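Local coordinates for Lmo0794 protein (PDB 3EW7) that is of unknown function but belongs to a Rossmann-type NAD(P)-binding family and may be an oxidoreductase that uses NAD or NADP, at residues K49-F52 and D53-L56; E199-N202 and H203-E206. The protein carries 3 engineered substitutions. All blocks are in the same frame, centred on the assembly; numbering follows the deposited sequence.

Contact 1 (K49-F52 and D53-L56); sequences KDIF and DLTL
Lys49 and Leu54 run past each other in opposite directions across a short 3-10 turn, in the loop that leaves edge strand 45-48 of this Rossmann-like fold. The aliphatic part of the lysine lies alongside one branch of the leucine: CD1 of Leu54 sits 3.5 Å from CB of Lys49 and makes looser contacts with CG and CD. Beyond CD the lysine chain bends (chi4 -81°), which swings NZ over the backbone of Asp53, where it donates to O at 2.9 Å from well above the carbonyl plane. A weak, long ion pair with Asp58 gives the same ammonium a second partner. The other leucine branch, CD2, turns to Ile51 and lies 3.7 Å from its CA, with CG1 a looser neighbour, and Ile51 in turn rests on Ser82 and Leu86 of helix 79-90. Two backbone bonds close the turn, from Asp53 N to Asp50 O and from Leu54 N to Ile51 O. The carboxylates of Asp50 and Asp53 come near each other, OD2 to OD2 4.4 Å, a closeness that probably costs some energy unless solvent or Arg32, a weak, long partner of Asp50, offsets it. Asp50 also forms an Asx turn, its carboxylate swung away from its own N (chi1 172°): OD2 accepts from Phe52 N at 3.1 Å, with Phe52 N lying 72° out of the carboxylate plane.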
ATOM      1  N   LYS A  49      -9.407  -4.376  10.251  1.00 61.53           N
ATOM      2  CA  LYS A  49     -10.427  -3.549   9.625  1.00 60.00           C
ATOM      3  C   LYS A  49     -10.311  -3.635   8.112  1.00 59.41           C
ATOM      4  O   LYS A  49      -9.214  -3.593   7.564  1.00 60.02           O
ATOM      5  CB  LYS A  49     -10.253  -2.100  10.081  1.00 57.69           C
ATOM      6  CG  LYS A  49     -11.508  -1.443  10.616  1.00 56.75           C
ATOM      7  CD  LYS A  49     -11.137  -0.307  11.563  1.00 57.43           C
ATOM      8  CE  LYS A  49     -12.347   0.302  12.264  1.00 57.01           C
ATOM      9  NZ  LYS A  49     -13.078   1.291  11.421  1.00 58.02           N
ATOM     10  N   ASP A  50     -11.434  -3.779   7.427  1.00 58.66           N
ATOM     11  CA  ASP A  50     -11.374  -3.834   5.982  1.00 58.21           C
ATOM     12  C   ASP A  50     -11.098  -2.413   5.535  1.00 56.60           C
ATOM     13  O   ASP A  50     -11.447  -1.463   6.229  1.00 57.31           O
ATOM     14  CB  ASP A  50     -12.691  -4.318   5.386  1.00 60.86           C
ATOM     15  CG  ASP A  50     -12.720  -4.197   3.870  1.00 64.17           C
ATOM     16  OD1 ASP A  50     -11.873  -4.831   3.188  1.00 64.47           O
ATOM     17  OD2 ASP A  50     -13.596  -3.458   3.362  1.00 66.99           O
ATOM     18  N   ILE A  51     -10.474  -2.276   4.374  1.00 54.28           N
ATOM     19  CA  ILE A  51     -10.119  -0.976   3.834  1.00 51.04           C
ATOM     20  C   ILE A  51     -11.313  -0.014   3.766  1.00 51.40           C
ATOM     21  O   ILE A  51     -11.211   1.162   4.121  1.00 49.02           O
ATOM     22  CB  ILE A  51      -9.476  -1.157   2.438  1.00 47.98           C
ATOM     23  CG1 ILE A  51      -8.877   0.155   1.956  1.00 44.58           C
ATOM     24  CG2 ILE A  51     -10.499  -1.693   1.458  1.00 46.20           C
ATOM     25  CD1 ILE A  51      -8.067  -0.005   0.701  1.00 44.69           C
ATOM     26  N   PHE A  52     -12.452  -0.532   3.334  1.00 52.14           N
ATOM     27  CA  PHE A  52     -13.656   0.274   3.192  1.00 52.33           C
ATOM     28  C   PHE A  52     -14.179   0.892   4.478  1.00 53.48           C
ATOM     29  O   PHE A  52     -14.878   1.904   4.437  1.00 52.46           O
ATOM     30  CB  PHE A  52     -14.748  -0.570   2.538  1.00 50.60           C
ATOM     31  CG  PHE A  52     -14.565  -0.738   1.066  1.00 50.24           C
ATOM     32  CD1 PHE A  52     -14.801   0.325   0.204  1.00 50.00           C
ATOM     33  CD2 PHE A  52     -14.100  -1.938   0.539  1.00 50.75           C
ATOM     34  CE1 PHE A  52     -14.577   0.201  -1.163  1.00 49.12           C
ATOM     35  CE2 PHE A  52     -13.869  -2.072  -0.843  1.00 50.43           C
ATOM     36  CZ  PHE A  52     -14.110  -0.999  -1.691  1.00 48.60           C
ATOM     37  N   ASP A  53     -13.834   0.297   5.616  1.00 55.83           N
ATOM     38  CA  ASP A  53     -14.295   0.794   6.911  1.00 58.38           C
ATOM     39  C   ASP A  53     -13.314   1.732   7.589  1.00 58.87           C
ATOM     40  O   ASP A  53     -13.586   2.235   8.679  1.00 60.01           O
ATOM     41  CB  ASP A  53     -14.567  -0.364   7.871  1.00 60.33           C
ATOM     42  CG  ASP A  53     -15.485  -1.400   7.285  1.00 62.07           C
ATOM     43  OD1 ASP A  53     -16.522  -1.014   6.701  1.00 61.62           O
ATOM     44  OD2 ASP A  53     -15.165  -2.600   7.422  1.00 65.36           O
ATOM     45  N   LEU A  54     -12.170   1.956   6.961  1.00 58.55           N
ATOM     46  CA  LEU A  54     -11.157   2.828   7.537  1.00 58.28           C
ATOM     47  C   LEU A  54     -11.583   4.297   7.665  1.00 58.63           C
ATOM     48  O   LEU A  54     -12.071   4.909   6.706  1.00 57.89           O
ATOM     49  CB  LEU A  54      -9.878   2.714   6.713  1.00 57.43           C
ATOM     50  CG  LEU A  54      -8.807   1.746   7.215  1.00 56.94           C
ATOM     51  CD1 LEU A  54      -9.435   0.625   8.025  1.00 58.18           C
ATOM     52  CD2 LEU A  54      -8.025   1.218   6.027  1.00 55.06           C
ATOM     53  N   THR A  55     -11.398   4.857   8.858  1.00 58.29           N
ATOM     54  CA  THR A  55     -11.748   6.254   9.108  1.00 59.78           C
ATOM     55  C   THR A  55     -10.476   7.030   9.357  1.00 59.75           C
ATOM     56  O   THR A  55      -9.501   6.467   9.849  1.00 60.58           O
ATOM     57  CB  THR A  55     -12.594   6.416  10.363  1.00 60.87           C
ATOM     58  OG1 THR A  55     -11.783   6.111  11.507  1.00 62.67           O
ATOM     59  CG2 THR A  55     -13.797   5.483  10.327  1.00 61.70           C
ATOM     60  N   LEU A  56     -10.485   8.319   9.035  1.00 59.73           N
ATOM     61  CA  LEU A  56      -9.310   9.163   9.248  1.00 59.59           C
ATOM     62  C   LEU A  56      -8.671   8.867  10.603  1.00 60.30           C
ATOM     63  O   LEU A  56      -7.445   8.784  10.721  1.00 60.75           O
ATOM     64  CB  LEU A  56      -9.692  10.641   9.185  1.00 58.69           C
ATOM     65  CG  LEU A  56      -8.549  11.649   9.389  1.00 57.39           C
ATOM     66  CD1 LEU A  56      -7.566  11.568   8.224  1.00 54.73           C
ATOM     67  CD2 LEU A  56      -9.118  13.058   9.502  1.00 55.42           C
TER

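Contact 2 (E199-N202 and H203-E206)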
ATOM      1  N   GLU A 199      11.494   6.312   3.392  1.00 51.11           N
ATOM      2  CA  GLU A 199      12.561   6.914   4.198  1.00 51.99           C
ATOM      3  C   GLU A 199      13.207   8.159   3.534  1.00 51.66           C
ATOM      4  O   GLU A 199      13.603   9.136   4.194  1.00 52.19           O
ATOM      5  CB  GLU A 199      13.613   5.817   4.456  1.00 52.08           C
ATOM      6  CG  GLU A 199      13.132   4.551   5.221  1.00 51.17           C
ATOM      7  CD  GLU A 199      14.264   3.560   5.573  1.00 51.51           C
ATOM      8  OE1 GLU A 199      15.158   3.298   4.742  1.00 49.56           O
ATOM      9  OE2 GLU A 199      14.247   2.993   6.679  1.00 52.31           O
ATOM     10  N   ARG A 200      13.287   8.115   2.212  1.00 51.54           N
ATOM     11  CA  ARG A 200      13.861   9.215   1.465  1.00 51.87           C
ATOM     12  C   ARG A 200      13.010   9.574   0.261  1.00 51.17           C
ATOM     13  O   ARG A 200      13.368   9.309  -0.887  1.00 50.66           O
ATOM     14  CB  ARG A 200      15.289   8.866   1.046  1.00 53.97           C
ATOM     15  CG  ARG A 200      16.302   8.842   2.194  1.00 56.08           C
ATOM     16  CD  ARG A 200      17.497   7.934   1.895  1.00 57.78           C
ATOM     17  NE  ARG A 200      17.552   6.831   2.855  1.00 59.89           N
ATOM     18  CZ  ARG A 200      17.114   5.595   2.622  1.00 59.74           C
ATOM     19  NH1 ARG A 200      16.584   5.275   1.446  1.00 58.27           N
ATOM     20  NH2 ARG A 200      17.201   4.678   3.577  1.00 59.10           N
ATOM     21  N   PRO A 201      11.863  10.262   0.530  1.00 50.92           N
ATOM     22  CA  PRO A 201      10.904  10.702  -0.486  1.00 50.38           C
ATOM     23  C   PRO A 201      11.521  11.370  -1.710  1.00 51.07           C
ATOM     24  O   PRO A 201      12.318  12.303  -1.596  1.00 50.20           O
ATOM     25  CB  PRO A 201      10.015  11.666   0.283  1.00 49.75           C
ATOM     26  CG  PRO A 201      10.046  11.122   1.659  1.00 49.56           C
ATOM     27  CD  PRO A 201      11.494  10.806   1.849  1.00 50.12           C
ATOM     28  N   ASN A 202      11.140  10.887  -2.883  1.00 52.38           N
ATOM     29  CA  ASN A 202      11.627  11.455  -4.134  1.00 54.73           C
ATOM     30  C   ASN A 202      10.457  11.579  -5.077  1.00 53.67           C
ATOM     31  O   ASN A 202      10.572  12.138  -6.167  1.00 53.65           O
ATOM     32  CB  ASN A 202      12.688  10.556  -4.774  1.00 58.54           C
ATOM     33  CG  ASN A 202      14.099  11.095  -4.597  1.00 63.80           C
ATOM     34  OD1 ASN A 202      14.990  10.773  -5.385  1.00 68.56           O
ATOM     35  ND2 ASN A 202      14.314  11.907  -3.557  1.00 66.81           N
ATOM     36  N   HIS A 203       9.315  11.056  -4.649  1.00 52.62           N
ATOM     37  CA  HIS A 203       8.128  11.085  -5.477  1.00 51.16           C
ATOM     38  C   HIS A 203       6.886  11.437  -4.688  1.00 51.27           C
ATOM     39  O   HIS A 203       5.887  10.717  -4.731  1.00 51.59           O
ATOM     40  CB  HIS A 203       7.972   9.733  -6.159  1.00 48.79           C
ATOM     41  CG  HIS A 203       9.212   9.290  -6.866  1.00 48.67           C
ATOM     42  ND1 HIS A 203       9.499   9.649  -8.168  1.00 48.22           N
ATOM     43  CD2 HIS A 203      10.283   8.593  -6.422  1.00 47.11           C
ATOM     44  CE1 HIS A 203      10.695   9.190  -8.494  1.00 47.29           C
ATOM     45  NE2 HIS A 203      11.191   8.548  -7.453  1.00 48.22           N
ATOM     46  N   LEU A 204       6.955  12.554  -3.967  1.00 50.68           N
ATOM     47  CA  LEU A 204       5.822  13.021  -3.189  1.00 50.30           C
ATOM     48  C   LEU A 204       4.741  13.505  -4.151  1.00 50.14           C
ATOM     49  O   LEU A 204       5.001  14.298  -5.051  1.00 50.15           O
ATOM     50  CB  LEU A 204       6.236  14.163  -2.255  1.00 49.82           C
ATOM     51  CG  LEU A 204       7.117  13.809  -1.053  1.00 50.28           C
ATOM     52  CD1 LEU A 204       7.393  15.053  -0.239  1.00 49.43           C
ATOM     53  CD2 LEU A 204       6.427  12.767  -0.195  1.00 47.55           C
ATOM     54  N   ASN A 205       3.533  12.993  -3.965  1.00 49.56           N
ATOM     55  CA  ASN A 205       2.404  13.374  -4.790  1.00 50.66           C
ATOM     56  C   ASN A 205       2.492  13.134  -6.285  1.00 52.75           C
ATOM     57  O   ASN A 205       2.042  13.957  -7.081  1.00 53.67           O
ATOM     58  CB  ASN A 205       2.038  14.824  -4.520  1.00 45.86           C
ATOM     59  CG  ASN A 205       1.128  14.957  -3.333  1.00 45.15           C
ATOM     60  OD1 ASN A 205       0.089  15.604  -3.407  1.00 45.07           O
ATOM     61  ND2 ASN A 205       1.500  14.324  -2.228  1.00 46.68           N
ATOM     62  N   GLU A 206       3.061  11.996  -6.667  1.00 54.95           N
ATOM     63  CA  GLU A 206       3.158  11.620  -8.070  1.00 55.51           C
ATOM     64  C   GLU A 206       3.314  10.108  -8.210  1.00 55.33           C
ATOM     65  O   GLU A 206       3.617   9.404  -7.241  1.00 53.99           O
ATOM     66  CB  GLU A 206       4.325  12.335  -8.760  1.00 56.39           C
ATOM     67  CG  GLU A 206       5.711  12.029  -8.208  1.00 59.02           C
ATOM     68  CD  GLU A 206       6.823  12.714  -9.006  1.00 60.83           C
ATOM     69  OE1 GLU A 206       6.660  13.905  -9.347  1.00 62.90           O
ATOM     70  OE2 GLU A 206       7.865  12.069  -9.285  1.00 60.76           O
TER
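Pro201 and Leu204 supply the apolar part of this surface loop, with CB of the proline ring 3.8 Å from CD2 of the leucine; both side chains also touch Arg97 at strand 97-101. The imidazole of His203 is set with CG beside its backbone N (chi1 -52°), which places the carbonyl carbon of Asn202 over one ring face. CB of Asn202 comes up to the CD2 corner of the same ring, and Phe208 stacks with His203 from farther along the chain. Among the polar links, Asn202 ND2 reaches back to Pro201 O at 2.8 Å, nearly straight at 168° and close to its own amide plane. His203 ND1 donates to Glu206 OE2 at 3.1 Å, meeting the carboxylate on its anti side, with the oxygen tilted 19° from the imidazole plane; an extended glutamate chain beyond CG carries it there. The backbone N atoms of Asn202 and His203 both bond to Glu197 OE2, tying the loop to the end of helix 187-199. There Arg200 NH2 pairs with Glu199 OE1 at 2.7 Å, and Arg23 pairs with the same oxygen. Together these form an alpha-to-beta connection of a Rossmann-like fold, with a type II beta turn from His203 to Glu206 leading into strand 207-209.

Overall arrangement
From the N terminus, the chain lays down strands 2-6, 26-31 and 45-48, and contact 1 follows directly, bridging edge strand 45-48 to the short helix 56-59. The strands on the far side of 2-6, namely 64-67, 97-101 and 150-154, follow. Contact 2 comes near the end, joining helix 187-199 to strand 207-209, the outermost strand at the opposite edge of the sheet. The two are in series, neither nesting nor crossing, and each closes only a local turn. The centres of contact 1 and contact 2 lie about 24 Å apart. Their nearest atoms are about 14 Å apart, so they do not touch. One turns from strand toward helix, the other from helix toward strand.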